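Local coordinates for protein polymerase subunit PA (Dhori virus, PDB 4CGS) that is thought to bind RNA as a subunit of the viral polymerase, here represented by its N-terminal, cap-snatching-type domain, at residues A[6-11]-A[151-156]; A[30-35]-A[163-168]; A[101-106]-A[124-129]. All coordinates share one frame; numbering follows the deposited sequence.

Contact 1: A[6-11]-A[151-156]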
loop_
_atom_site.group_PDB
_atom_site.type_symbol
_atom_site.label_atom_id
_atom_site.label_comp_id
_atom_site.label_asym_id
_atom_site.label_seq_id
_atom_site.Cartn_x
_atom_site.Cartn_y
_atom_site.Cartn_z
ATOM N N HIS A 6 -1.963 15.752 13.733
ATOM C CA HIS A 6 -2.901 14.730 13.330
ATOM C C HIS A 6 -2.283 13.411 12.916
ATOM O O HIS A 6 -3.014 12.445 12.660
ATOM C CB HIS A 6 -3.826 15.242 12.181
ATOM C CG HIS A 6 -4.601 16.490 12.556
ATOM N ND1 HIS A 6 -5.504 16.521 13.548
ATOM C CD2 HIS A 6 -4.560 17.756 11.996
ATOM C CE1 HIS A 6 -6.044 17.781 13.606
ATOM N NE2 HIS A 6 -5.457 18.524 12.639
ATOM N N LYS A 7 -0.949 13.345 12.831
ATOM C CA LYS A 7 -0.278 12.073 12.446
ATOM C C LYS A 7 -0.613 11.032 13.475
ATOM O O LYS A 7 -0.339 11.241 14.646
ATOM C CB LYS A 7 1.199 12.251 12.424
ATOM C CG LYS A 7 1.942 11.002 11.913
ATOM C CD LYS A 7 3.446 11.112 12.021
ATOM C CE LYS A 7 3.962 11.010 13.428
ATOM N NZ LYS A 7 3.696 9.692 14.073
ATOM N N PRO A 8 -1.146 9.858 13.065
ATOM C CA PRO A 8 -1.283 8.761 13.990
ATOM C C PRO A 8 0.085 8.311 14.549
ATOM O O PRO A 8 1.097 8.395 13.869
ATOM C CB PRO A 8 -1.952 7.670 13.140
ATOM C CG PRO A 8 -2.587 8.390 12.018
ATOM C CD PRO A 8 -1.669 9.517 11.732
ATOM N N LYS A 9 0.082 7.862 15.794
ATOM C CA LYS A 9 1.285 7.327 16.382
ATOM C C LYS A 9 1.839 6.173 15.544
ATOM O O LYS A 9 3.015 5.959 15.484
ATOM C CB LYS A 9 1.010 6.806 17.794
ATOM C CG LYS A 9 2.217 6.437 18.646
ATOM C CD LYS A 9 1.788 5.726 19.935
ATOM C CE LYS A 9 2.471 6.246 21.200
ATOM N NZ LYS A 9 3.841 5.676 21.299
ATOM N N SER A 10 0.923 5.433 14.929
ATOM C CA SER A 10 1.293 4.250 14.180
ATOM C C SER A 10 1.916 4.480 12.823
ATOM O O SER A 10 2.303 3.482 12.144
ATOM C CB SER A 10 0.067 3.324 14.024
ATOM O OG SER A 10 -0.562 2.968 15.228
ATOM N N ILE A 11 1.917 5.735 12.351
ATOM C CA ILE A 11 2.560 6.078 11.090
ATOM C C ILE A 11 3.886 6.700 11.423
ATOM O O ILE A 11 3.984 7.593 12.269
ATOM C CB ILE A 11 1.703 7.061 10.295
ATOM C CG1 ILE A 11 0.341 6.476 9.851
ATOM C CG2 ILE A 11 2.467 7.545 9.034
ATOM C CD1 ILE A 11 0.449 5.184 9.049
ATOM N N VAL A 151 -3.531 -3.935 12.013
ATOM C CA VAL A 151 -4.210 -4.065 13.280
ATOM C C VAL A 151 -3.727 -3.036 14.280
ATOM O O VAL A 151 -4.554 -2.579 15.134
ATOM C CB VAL A 151 -3.997 -5.499 13.825
ATOM C CG1 VAL A 151 -4.186 -5.513 15.363
ATOM C CG2 VAL A 151 -4.785 -6.518 12.959
ATOM N N THR A 152 -2.483 -2.674 14.267
ATOM C CA THR A 152 -1.980 -1.639 15.137
ATOM C C THR A 152 -2.640 -0.286 14.839
ATOM O O THR A 152 -3.164 0.396 15.766
ATOM C CB THR A 152 -0.436 -1.497 15.009
ATOM O OG1 THR A 152 0.159 -2.736 15.351
ATOM C CG2 THR A 152 0.103 -0.439 15.913
ATOM N N ILE A 153 -2.643 0.144 13.594
ATOM C CA ILE A 153 -3.285 1.409 13.275
ATOM C C ILE A 153 -4.801 1.378 13.401
ATOM O O ILE A 153 -5.428 2.331 13.882
ATOM C CB ILE A 153 -2.857 1.970 11.924
ATOM C CG1 ILE A 153 -3.317 3.442 11.782
ATOM C CG2 ILE A 153 -3.170 1.114 10.706
ATOM C CD1 ILE A 153 -2.522 4.293 10.825
ATOM N N TYR A 154 -5.436 0.251 13.119
ATOM C CA TYR A 154 -6.870 0.062 13.331
ATOM C C TYR A 154 -7.193 0.251 14.815
ATOM O O TYR A 154 -8.104 1.002 15.170
ATOM C CB TYR A 154 -7.255 -1.325 12.901
ATOM C CG TYR A 154 -8.692 -1.686 13.108
ATOM C CD1 TYR A 154 -9.692 -1.166 12.399
ATOM C CD2 TYR A 154 -9.018 -2.707 14.010
ATOM C CE1 TYR A 154 -11.021 -1.591 12.550
ATOM C CE2 TYR A 154 -10.330 -3.063 14.216
ATOM C CZ TYR A 154 -11.342 -2.503 13.472
ATOM O OH TYR A 154 -12.646 -2.920 13.657
ATOM N N ASN A 155 -6.480 -0.455 15.672
ATOM C CA ASN A 155 -6.717 -0.321 17.117
ATOM C C ASN A 155 -6.435 1.080 17.655
ATOM O O ASN A 155 -7.119 1.533 18.568
ATOM C CB ASN A 155 -6.026 -1.428 17.870
ATOM C CG ASN A 155 -6.792 -2.701 17.749
ATOM O OD1 ASN A 155 -8.014 -2.700 17.974
ATOM N ND2 ASN A 155 -6.062 -3.801 17.405
ATOM N N GLU A 156 -5.465 1.773 17.105
ATOM C CA GLU A 156 -5.224 3.194 17.472
ATOM C C GLU A 156 -6.410 4.048 17.025
ATOM O O GLU A 156 -6.886 4.908 17.768
ATOM C CB GLU A 156 -3.936 3.731 16.821
ATOM C CG GLU A 156 -3.762 5.208 17.186
ATOM C CD GLU A 156 -2.597 5.881 16.508
ATOM O OE1 GLU A 156 -1.825 5.225 15.754
ATOM O OE2 GLU A 156 -2.454 7.104 16.766
#
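Glu156 meets Lys9 and Ser10 through its carboxylate. OE2 accepts the backbone N-H of Lys9 on its syn lone pair, with Lys9 N to Glu156 OE2 at 2.8 Å. OE1 takes two donors from one residue. Ser10 N lies 2.9 Å from Glu156 OE1, on the syn side. Ser10 OG lies 2.6 Å from Glu156 OE1, on the anti side. Both donors sit 18° out of the carboxylate plane. Three bonds thus fix the rotation of the carboxylate. Glu156 CG is anti to the backbone N (chi1 178°), and the rest of the chain runs extended to the loop.

The two backbone donors belong to a type I beta turn, Pro8 to Ile11, in the loop before helix 13-18. The acceptor stands on the long helix 140-157 of the PA N-terminal domain. The turn has its own backbone bond, Ile11 N to Pro8 O. Lys7 NZ also reaches Pro8 O, from the opposite face of its plane, and bonds to Ile11 O.

The apolar contacts lie beside this. Ile11 CD1 packs on Ile153 CD1 at 3.6 Å, and the two side chains cross obliquely. Pro8 CB touches the same methyl more loosely, at 4.1 Å from Ile153 CD1. Ser10 CB rests 3.8 Å from Ile153 CB, while Thr152 CG2 approaches Ser10 OG. Ile40 of helix 31-44 also packs on Ile153.

Contact 2: A[30-35]-A[163-168]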
loop_
_atom_site.group_PDB
_atom_site.type_symbol
_atom_site.label_atom_id
_atom_site.label_comp_id
_atom_site.label_asym_id
_atom_site.label_seq_id
_atom_site.Cartn_x
_atom_site.Cartn_y
_atom_site.Cartn_z
ATOM N N ARG A 30 -11.860 14.786 1.928
ATOM C CA ARG A 30 -11.504 14.447 3.308
ATOM C C ARG A 30 -9.969 14.252 3.386
ATOM O O ARG A 30 -9.473 13.139 3.426
ATOM C CB ARG A 30 -12.230 13.193 3.768
ATOM C CG ARG A 30 -13.755 13.428 3.619
ATOM C CD ARG A 30 -14.527 12.671 4.605
ATOM N NE ARG A 30 -15.944 12.619 4.346
ATOM C CZ ARG A 30 -16.830 13.576 4.555
ATOM N NH1 ARG A 30 -16.504 14.804 5.025
ATOM N NH2 ARG A 30 -18.083 13.224 4.398
ATOM N N PRO A 31 -9.212 15.349 3.340
ATOM C CA PRO A 31 -7.789 15.209 3.118
ATOM C C PRO A 31 -7.026 14.515 4.249
ATOM O O PRO A 31 -6.106 13.738 3.997
ATOM C CB PRO A 31 -7.305 16.611 2.893
ATOM C CG PRO A 31 -8.393 17.489 3.517
ATOM C CD PRO A 31 -9.654 16.760 3.274
ATOM N N LEU A 32 -7.367 14.794 5.490
ATOM C CA LEU A 32 -6.628 14.099 6.588
ATOM C C LEU A 32 -6.859 12.584 6.518
ATOM O O LEU A 32 -5.895 11.796 6.611
ATOM C CB LEU A 32 -7.045 14.689 7.971
ATOM C CG LEU A 32 -6.511 13.870 9.132
ATOM C CD1 LEU A 32 -4.980 13.796 9.169
ATOM C CD2 LEU A 32 -7.052 14.416 10.458
ATOM N N GLU A 33 -8.102 12.203 6.366
ATOM C CA GLU A 33 -8.460 10.800 6.303
ATOM C C GLU A 33 -7.733 10.136 5.109
ATOM O O GLU A 33 -7.188 9.052 5.209
ATOM C CB GLU A 33 -9.941 10.600 6.167
ATOM C CG GLU A 33 -10.841 11.003 7.341
ATOM C CD GLU A 33 -11.180 12.489 7.446
ATOM O OE1 GLU A 33 -10.586 13.338 6.796
ATOM O OE2 GLU A 33 -12.162 12.811 8.157
ATOM N N ALA A 34 -7.797 10.790 3.969
ATOM C CA ALA A 34 -7.135 10.301 2.796
ATOM C C ALA A 34 -5.652 10.235 2.961
ATOM O O ALA A 34 -5.024 9.255 2.489
ATOM C CB ALA A 34 -7.501 11.124 1.572
ATOM N N ARG A 35 -5.029 11.160 3.632
ATOM C CA ARG A 35 -3.576 11.158 3.846
ATOM C C ARG A 35 -3.199 9.973 4.725
ATOM O O ARG A 35 -2.187 9.297 4.460
ATOM C CB ARG A 35 -3.129 12.451 4.504
ATOM C CG ARG A 35 -1.650 12.630 4.642
ATOM C CD ARG A 35 -1.248 13.989 5.113
ATOM N NE ARG A 35 0.203 14.099 5.200
ATOM C CZ ARG A 35 0.827 15.183 5.688
ATOM N NH1 ARG A 35 0.075 16.211 6.112
ATOM N NH2 ARG A 35 2.166 15.217 5.819
ATOM N N LEU A 163 -11.284 6.144 13.155
ATOM C CA LEU A 163 -11.776 5.013 12.324
ATOM C C LEU A 163 -13.084 5.325 11.622
ATOM O O LEU A 163 -13.220 5.112 10.417
ATOM C CB LEU A 163 -11.947 3.700 13.105
ATOM C CG LEU A 163 -12.371 2.431 12.317
ATOM C CD1 LEU A 163 -11.414 2.225 11.177
ATOM C CD2 LEU A 163 -12.501 1.159 13.136
ATOM N N GLU A 164 -14.025 5.892 12.366
ATOM C CA GLU A 164 -15.307 6.294 11.823
ATOM C C GLU A 164 -15.123 7.317 10.684
ATOM O O GLU A 164 -15.709 7.159 9.613
ATOM C CB GLU A 164 -16.228 6.862 12.889
ATOM C CG GLU A 164 -17.649 7.138 12.373
ATOM C CD GLU A 164 -18.490 8.092 13.236
ATOM O OE1 GLU A 164 -18.014 8.769 14.151
ATOM O OE2 GLU A 164 -19.689 8.188 12.926
ATOM N N ARG A 165 -14.249 8.299 10.897
ATOM C CA ARG A 165 -13.939 9.297 9.885
ATOM C C ARG A 165 -13.354 8.654 8.623
ATOM O O ARG A 165 -13.722 9.035 7.494
ATOM C CB ARG A 165 -13.013 10.374 10.453
ATOM C CG ARG A 165 -13.783 11.293 11.409
ATOM C CD ARG A 165 -12.928 12.366 11.998
ATOM N NE ARG A 165 -12.328 13.165 10.979
ATOM C CZ ARG A 165 -11.491 14.162 11.218
ATOM N NH1 ARG A 165 -11.251 14.532 12.475
ATOM N NH2 ARG A 165 -10.914 14.818 10.193
ATOM N N MET A 166 -12.395 7.728 8.778
ATOM C CA MET A 166 -11.837 7.056 7.612
ATOM C C MET A 166 -12.866 6.214 6.851
ATOM O O MET A 166 -12.811 6.081 5.636
ATOM C CB MET A 166 -10.644 6.171 7.976
ATOM C CG MET A 166 -9.366 6.979 8.226
ATOM S SD MET A 166 -7.923 5.927 8.489
ATOM C CE MET A 166 -8.242 5.277 10.114
ATOM N N GLN A 167 -13.815 5.634 7.576
ATOM C CA GLN A 167 -14.922 4.921 6.954
ATOM C C GLN A 167 -15.863 5.842 6.186
ATOM O O GLN A 167 -16.715 5.373 5.462
ATOM C CB GLN A 167 -15.623 4.032 7.991
ATOM C CG GLN A 167 -14.696 2.884 8.389
ATOM C CD GLN A 167 -15.170 1.854 9.393
ATOM O OE1 GLN A 167 -16.012 2.126 10.306
ATOM N NE2 GLN A 167 -14.594 0.623 9.245
ATOM N N GLU A 168 -15.757 7.141 6.447
ATOM C CA GLU A 168 -16.477 8.168 5.723
ATOM C C GLU A 168 -15.764 8.658 4.468
ATOM O O GLU A 168 -16.245 9.587 3.809
ATOM C CB GLU A 168 -16.881 9.354 6.639
ATOM C CG GLU A 168 -17.814 8.967 7.743
ATOM C CD GLU A 168 -18.036 10.057 8.793
ATOM O OE1 GLU A 168 -17.157 10.903 9.008
ATOM O OE2 GLU A 168 -19.063 10.019 9.496
#
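Arg165 lies against Glu33 from CB to the guanidinium, the two side chains crossing at about a right angle. Its CB already lies 3.5 Å from Glu33 OE2 and also near Glu33 CG. Arg165 CG and CD pass the same oxygen at longer range, each 3.9 Å from Glu33 OE2. The chain then bends at chi3 (57°), which places NE for its bond. Arg165 NE donates to Glu33 OE2 at 2.8 Å. The tip closes the salt bridge, with Arg165 NH2 3.1 Å from Glu33 OE2. Both nitrogens therefore hold one oxygen, side-on. OE2 sits at the edge of the guanidinium, in its plane. The nitrogens in turn meet OE2 from above the carboxylate plane, both from the same face, and the two flat groups are turned 64° apart. Leu32 CD2 comes obliquely to NH2.

The contact joins the start of helix 31-44 to the short helix 162-166 near the end of the modelled domain. Arg30 is the N-cap residue of the longer helix. Its extended chain brings NE to the backbone oxygen of Glu168, with Arg30 NE to Glu168 O at 3.1 Å. This acceptor is also in plane at a guanidinium edge, but the donor stands 52° above the carbonyl plane. The acid group of Glu168 remains apart from that arginine, its OE1 5.1 Å from Arg30 NE.

Contact 3: A[101-106]-A[124-129]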
loop_
_atom_site.group_PDB
_atom_site.type_symbol
_atom_site.label_atom_id
_atom_site.label_comp_id
_atom_site.label_asym_id
_atom_site.label_seq_id
_atom_site.Cartn_x
_atom_site.Cartn_y
_atom_site.Cartn_z
ATOM N N VAL A 101 -1.590 -2.100 -4.657
ATOM C CA VAL A 101 -2.087 -2.244 -3.265
ATOM C C VAL A 101 -3.317 -1.370 -3.106
ATOM O O VAL A 101 -3.283 -0.169 -3.436
ATOM C CB VAL A 101 -1.004 -1.832 -2.296
ATOM C CG1 VAL A 101 -1.501 -1.863 -0.845
ATOM C CG2 VAL A 101 0.219 -2.714 -2.430
ATOM N N LYS A 102 -4.361 -1.948 -2.563
ATOM C CA LYS A 102 -5.575 -1.285 -2.237
ATOM C C LYS A 102 -5.957 -1.519 -0.764
ATOM O O LYS A 102 -6.051 -2.679 -0.329
ATOM C CB LYS A 102 -6.709 -1.717 -3.267
ATOM C CG LYS A 102 -6.539 -1.325 -4.751
ATOM C CD LYS A 102 -7.847 -1.421 -5.564
ATOM C CE LYS A 102 -7.773 -0.740 -6.953
ATOM N NZ LYS A 102 -9.095 -0.533 -7.679
ATOM N N VAL A 103 -6.218 -0.446 -0.050
ATOM C CA VAL A 103 -6.647 -0.484 1.325
ATOM C C VAL A 103 -8.141 -0.156 1.399
ATOM O O VAL A 103 -8.607 0.883 0.960
ATOM C CB VAL A 103 -5.873 0.521 2.216
ATOM C CG1 VAL A 103 -6.379 0.478 3.649
ATOM C CG2 VAL A 103 -4.382 0.251 2.100
ATOM N N TYR A 104 -8.899 -1.057 1.971
ATOM C CA TYR A 104 -10.335 -0.901 2.166
ATOM C C TYR A 104 -10.612 -0.457 3.627
ATOM O O TYR A 104 -10.236 -1.104 4.467
ATOM C CB TYR A 104 -10.916 -2.277 1.862
ATOM C CG TYR A 104 -10.859 -2.702 0.429
ATOM C CD1 TYR A 104 -9.653 -3.153 -0.135
ATOM C CD2 TYR A 104 -11.945 -2.592 -0.415
ATOM C CE1 TYR A 104 -9.550 -3.528 -1.443
ATOM C CE2 TYR A 104 -11.864 -2.980 -1.749
ATOM C CZ TYR A 104 -10.657 -3.417 -2.276
ATOM O OH TYR A 104 -10.542 -3.822 -3.602
ATOM N N PRO A 105 -11.050 0.824 3.890
ATOM C CA PRO A 105 -11.648 1.095 5.205
ATOM C C PRO A 105 -12.845 0.098 5.306
ATOM O O PRO A 105 -13.800 0.244 4.527
ATOM C CB PRO A 105 -12.077 2.573 5.088
ATOM C CG PRO A 105 -11.250 3.193 3.959
ATOM C CD PRO A 105 -11.005 2.026 3.025
ATOM N N ASP A 106 -12.842 -0.894 6.204
ATOM C CA ASP A 106 -13.599 -2.022 5.857
ATOM C C ASP A 106 -13.768 -2.841 7.066
ATOM O O ASP A 106 -12.826 -3.463 7.559
ATOM C CB ASP A 106 -12.815 -2.782 4.785
ATOM C CG ASP A 106 -13.613 -3.966 4.129
ATOM O OD1 ASP A 106 -14.814 -4.137 4.438
ATOM O OD2 ASP A 106 -13.038 -4.691 3.282
ATOM N N VAL A 124 -6.404 -5.367 1.019
ATOM C CA VAL A 124 -6.417 -5.531 2.471
ATOM C C VAL A 124 -7.376 -4.563 3.076
ATOM O O VAL A 124 -7.543 -3.420 2.598
ATOM C CB VAL A 124 -5.004 -5.364 3.062
ATOM C CG1 VAL A 124 -4.011 -6.405 2.552
ATOM C CG2 VAL A 124 -4.412 -3.979 2.870
ATOM N N SER A 125 -7.970 -4.924 4.221
ATOM C CA SER A 125 -8.874 -4.029 4.963
ATOM C C SER A 125 -8.154 -3.383 6.084
ATOM O O SER A 125 -7.148 -3.865 6.601
ATOM C CB SER A 125 -10.095 -4.755 5.490
ATOM O OG SER A 125 -9.774 -5.495 6.668
ATOM N N LEU A 126 -8.713 -2.266 6.560
ATOM C CA LEU A 126 -8.139 -1.569 7.698
ATOM C C LEU A 126 -8.084 -2.467 8.943
ATOM O O LEU A 126 -7.213 -2.320 9.786
ATOM C CB LEU A 126 -8.878 -0.231 8.025
ATOM C CG LEU A 126 -8.819 0.981 7.082
ATOM C CD1 LEU A 126 -9.794 2.097 7.499
ATOM C CD2 LEU A 126 -7.407 1.522 6.858
ATOM N N SER A 127 -9.045 -3.390 9.058
ATOM C CA SER A 127 -9.109 -4.303 10.213
ATOM C C SER A 127 -8.238 -5.513 10.025
ATOM O O SER A 127 -8.289 -6.448 10.826
ATOM C CB SER A 127 -10.552 -4.732 10.457
ATOM O OG SER A 127 -11.022 -5.374 9.350
ATOM N N GLY A 128 -7.405 -5.536 8.987
ATOM C CA GLY A 128 -6.390 -6.534 8.890
ATOM C C GLY A 128 -6.768 -7.768 8.078
ATOM O O GLY A 128 -6.084 -8.806 8.104
ATOM N N GLN A 129 -7.868 -7.666 7.364
ATOM C CA GLN A 129 -8.300 -8.764 6.489
ATOM C C GLN A 129 -7.577 -8.732 5.132
ATOM O O GLN A 129 -7.226 -7.681 4.657
ATOM C CB GLN A 129 -9.832 -8.759 6.261
ATOM C CG GLN A 129 -10.583 -8.886 7.567
ATOM C CD GLN A 129 -10.955 -10.320 7.807
ATOM O OE1 GLN A 129 -11.942 -10.806 7.270
ATOM N NE2 GLN A 129 -10.145 -11.021 8.566
#
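The Tyr104 ring has the carbonyl oxygen of Val124 at its edge, in the ring plane, with Tyr104 CD1 3.5 Å from Val124 O. Its OH is hydrogen-bonded to Arg123 NE. The ring belongs to strand 97-104, which runs parallel to the outermost strand 119-125; the other neighbouring pairs in this mixed five-stranded sheet are antiparallel.

Three backbone bonds set the register. Val124 N donates to Lys102 O. Tyr104 N is 2.8 Å from Val124 O. Leu126 N is likewise 2.8 Å from Tyr104 O. Val103 pairs with Val124, and their side chains share the face that also takes contacts from helices. Lys41 packs on Val103, and Leu150 on Val124. Tyr104 and Ser125 lie on the other face.

Beyond the strands, Leu126 CD2 meets Val103 CG1 at 3.5 Å, and the side chains cross at about a right angle. Asp106 CB rests on Ser125 CB. A type I beta turn from Ser125 to Gly128 follows. Just past the turn, Gln129 N donates to Ser125 OG. Ser125 OG also shares a hydrogen bond with Ser127 OG at 3.0 Å.

Overall arrangement
The three contacts lie close together, their centres about 13 to 14 Å apart. Contacts 1 and 2 alternate along the chain, and contact 3 is nested inside the loops closed by both. Helices 140-157 and 162-166 follow each other, and the side chains of Tyr154 in contact 1 and Leu163 in contact 2 touch. Segments 6-11 and 30-35 touch as well, His6 CB on Leu32 CD1. Tyr154 also links contact 1 to contact 3, Tyr154 CB lying 3.3 Å from Leu126 O. Between contacts 2 and 3, Met166 O meets Pro105 CB at 3.6 Å. Helix 31-44 supplies one side of contact 2 and packs on contacts 1 and 3.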